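Local coordinates for protein endonuclease II (Enterobacteria phage t4, PDB 2WSH) that nicks and cleaves cytosine-containing double-stranded host DNA sequence-specifically, using magnesium, so that the phage can scavenge nucleotides for its own DNA synthesis, at residues N60-K63 against R64-Y68. The protein carries 1 engineered substitution. Residues are numbered along the deposited sequence; the frame is centred on the assembly and turned at random.
Sequences NLRK and RINYY. With PO4 (phosphate ion), chain E.
Leu61 and Ile65, one helical turn apart, meet methyl to methyl, CD1 of Leu61 lying 3.6 Å from CD1 of Ile65. The leucine gets there because its CG stands anti to the backbone N (chi1 -173°), which swings the branched end along the helix towards the isoleucine. Beneath this tight, buried side Ile65 N gives a nearly straight bond to Leu61 O (2.9 Å).

The first turn also illustrates N-capping. Asn60 OD1 accepts from Lys63 N at 3.2 Å, the donor standing above the amide plane, and a second bond from Asn38 ND2 grips the same oxygen.

Solvent takes the other side, where packing is loose: the aliphatic stem of Arg62 runs alongside the Asn66 amide, CG to OD1 3.9 Å. Arg64 leads in a third direction: in one of its two modelled conformers NH1 bonds to Lys57 O and to O4 of a phosphate ion that probably came from the crystallisation liquor and is also hydrogen-bonded by Tyr44, Tyr54 and Lys83.

Helix 61-73 follows strand 51-58 of the GIY-YIG domain after a short turn, its apolar side packing Leu61 on Ala101 and Ile65 on Phe99 of strand 97-111, while Leu61 and Arg62 also touch Tyr20 of strand 18-23.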
loop_
_atom_site.group_PDB
_atom_site.type_symbol
_atom_site.label_atom_id
_atom_site.label_comp_id
_atom_site.label_asym_id
_atom_site.label_seq_id
_atom_site.Cartn_x
_atom_site.Cartn_y
_atom_site.Cartn_z
ATOM N N ASN A 60 10.455 6.125 -18.900
ATOM C CA ASN A 60 11.801 6.558 -19.268
ATOM C C ASN A 60 11.799 7.948 -19.904
ATOM O O ASN A 60 11.541 8.098 -21.099
ATOM C CB ASN A 60 12.422 5.536 -20.224
ATOM C CG ASN A 60 13.880 5.816 -20.524
ATOM O OD1 ASN A 60 14.337 6.958 -20.464
ATOM N ND2 ASN A 60 14.619 4.770 -20.872
ATOM N N LEU A 61 12.112 8.960 -19.102
ATOM C CA LEU A 61 11.939 10.349 -19.521
ATOM C C LEU A 61 12.940 10.812 -20.577
ATOM O O LEU A 61 12.587 11.566 -21.489
ATOM C CB LEU A 61 11.975 11.285 -18.310
ATOM C CG LEU A 61 11.642 12.751 -18.585
ATOM C CD1 LEU A 61 10.261 12.881 -19.213
ATOM C CD2 LEU A 61 11.731 13.564 -17.299
ATOM N N ARG A 62 14.188 10.372 -20.457
ATOM C CA ARG A 62 15.197 10.774 -21.428
ATOM C C ARG A 62 14.802 10.266 -22.810
ATOM O O ARG A 62 14.968 10.960 -23.814
ATOM C CB ARG A 62 16.589 10.265 -21.036
ATOM C CG ARG A 62 17.717 10.910 -21.832
ATOM C CD ARG A 62 19.085 10.499 -21.318
ATOM N NE ARG A 62 19.369 9.090 -21.574
ATOM C CZ ARG A 62 20.494 8.478 -21.216
ATOM N NH1 ARG A 62 21.445 9.152 -20.583
ATOM N NH2 ARG A 62 20.669 7.190 -21.489
ATOM N N LYS A 63 14.270 9.049 -22.858
ATOM C CA LYS A 63 13.805 8.487 -24.121
ATOM C C LYS A 63 12.618 9.255 -24.696
ATOM O O LYS A 63 12.583 9.544 -25.891
ATOM C CB LYS A 63 13.465 7.002 -23.977
ATOM C CG LYS A 63 14.592 6.073 -24.407
ATOM C CD LYS A 63 14.127 4.626 -24.503
ATOM C CE LYS A 63 13.098 4.438 -25.613
ATOM N NZ LYS A 63 12.779 2.998 -25.834
ATOM N N ARG A 64 11.656 9.589 -23.839
ATOM C CA ARG A 64 10.452 10.300 -24.265
ATOM C C ARG A 64 10.764 11.687 -24.827
ATOM O O ARG A 64 10.239 12.072 -25.873
ATOM C CB ARG A 64 9.457 10.416 -23.107
ATOM C CG ARG A 64 8.101 10.999 -23.490
ATOM C CD ARG A 64 7.322 10.062 -24.408
ATOM N NE ARG A 64 7.364 8.678 -23.943
ATOM C CZ ARG A 64 6.522 8.148 -23.061
ATOM N NH1 ARG A 64 5.552 8.879 -22.530
ATOM N NH2 ARG A 64 6.653 6.879 -22.706
ATOM N N ILE A 65 11.612 12.435 -24.130
ATOM C CA ILE A 65 11.994 13.767 -24.578
ATOM C C ILE A 65 12.739 13.700 -25.907
ATOM O O ILE A 65 12.450 14.464 -26.829
ATOM C CB ILE A 65 12.863 14.514 -23.546
ATOM C CG1 ILE A 65 12.154 14.576 -22.190
ATOM C CG2 ILE A 65 13.194 15.911 -24.048
ATOM C CD1 ILE A 65 10.668 14.760 -22.294
ATOM N N ASN A 66 13.699 12.786 -26.001
ATOM C CA ASN A 66 14.455 12.616 -27.239
ATOM C C ASN A 66 13.568 12.216 -28.420
ATOM O O ASN A 66 13.854 12.564 -29.565
ATOM C CB ASN A 66 15.604 11.623 -27.045
ATOM C CG ASN A 66 16.852 12.283 -26.496
ATOM O OD1 ASN A 66 17.523 11.744 -25.618
ATOM N ND2 ASN A 66 17.166 13.465 -27.008
ATOM N N TYR A 67 12.495 11.486 -28.127
ATOM C CA TYR A 67 11.472 11.171 -29.116
ATOM C C TYR A 67 10.904 12.470 -29.681
ATOM O O TYR A 67 10.812 12.636 -30.899
ATOM C CB TYR A 67 10.374 10.318 -28.471
ATOM C CG TYR A 67 9.096 10.163 -29.274
ATOM C CD1 TYR A 67 8.824 8.986 -29.966
ATOM C CD2 TYR A 67 8.151 11.182 -29.319
ATOM C CE1 TYR A 67 7.651 8.836 -30.691
ATOM C CE2 TYR A 67 6.979 11.044 -30.041
ATOM C CZ TYR A 67 6.734 9.870 -30.724
ATOM O OH TYR A 67 5.568 9.729 -31.441
ATOM N N TYR A 68 10.537 13.393 -28.793
ATOM C CA TYR A 68 10.047 14.706 -29.203
ATOM C C TYR A 68 11.083 15.418 -30.057
ATOM O O TYR A 68 10.781 15.881 -31.152
ATOM C CB TYR A 68 9.712 15.585 -27.989
ATOM C CG TYR A 68 8.460 15.195 -27.238
ATOM C CD1 TYR A 68 7.235 15.108 -27.882
ATOM C CD2 TYR A 68 8.501 14.937 -25.874
ATOM C CE1 TYR A 68 6.088 14.755 -27.192
ATOM C CE2 TYR A 68 7.359 14.586 -25.179
ATOM C CZ TYR A 68 6.158 14.498 -25.841
ATOM O OH TYR A 68 5.022 14.147 -25.146
HETATM P P PO4 E . 3.120 10.329 -23.986
HETATM O O1 PO4 E . 2.220 11.137 -23.082
HETATM O O2 PO4 E . 3.018 8.863 -23.634
HETATM O O3 PO4 E . 2.747 10.522 -25.439
HETATM O O4 PO4 E . 4.528 10.820 -23.764
#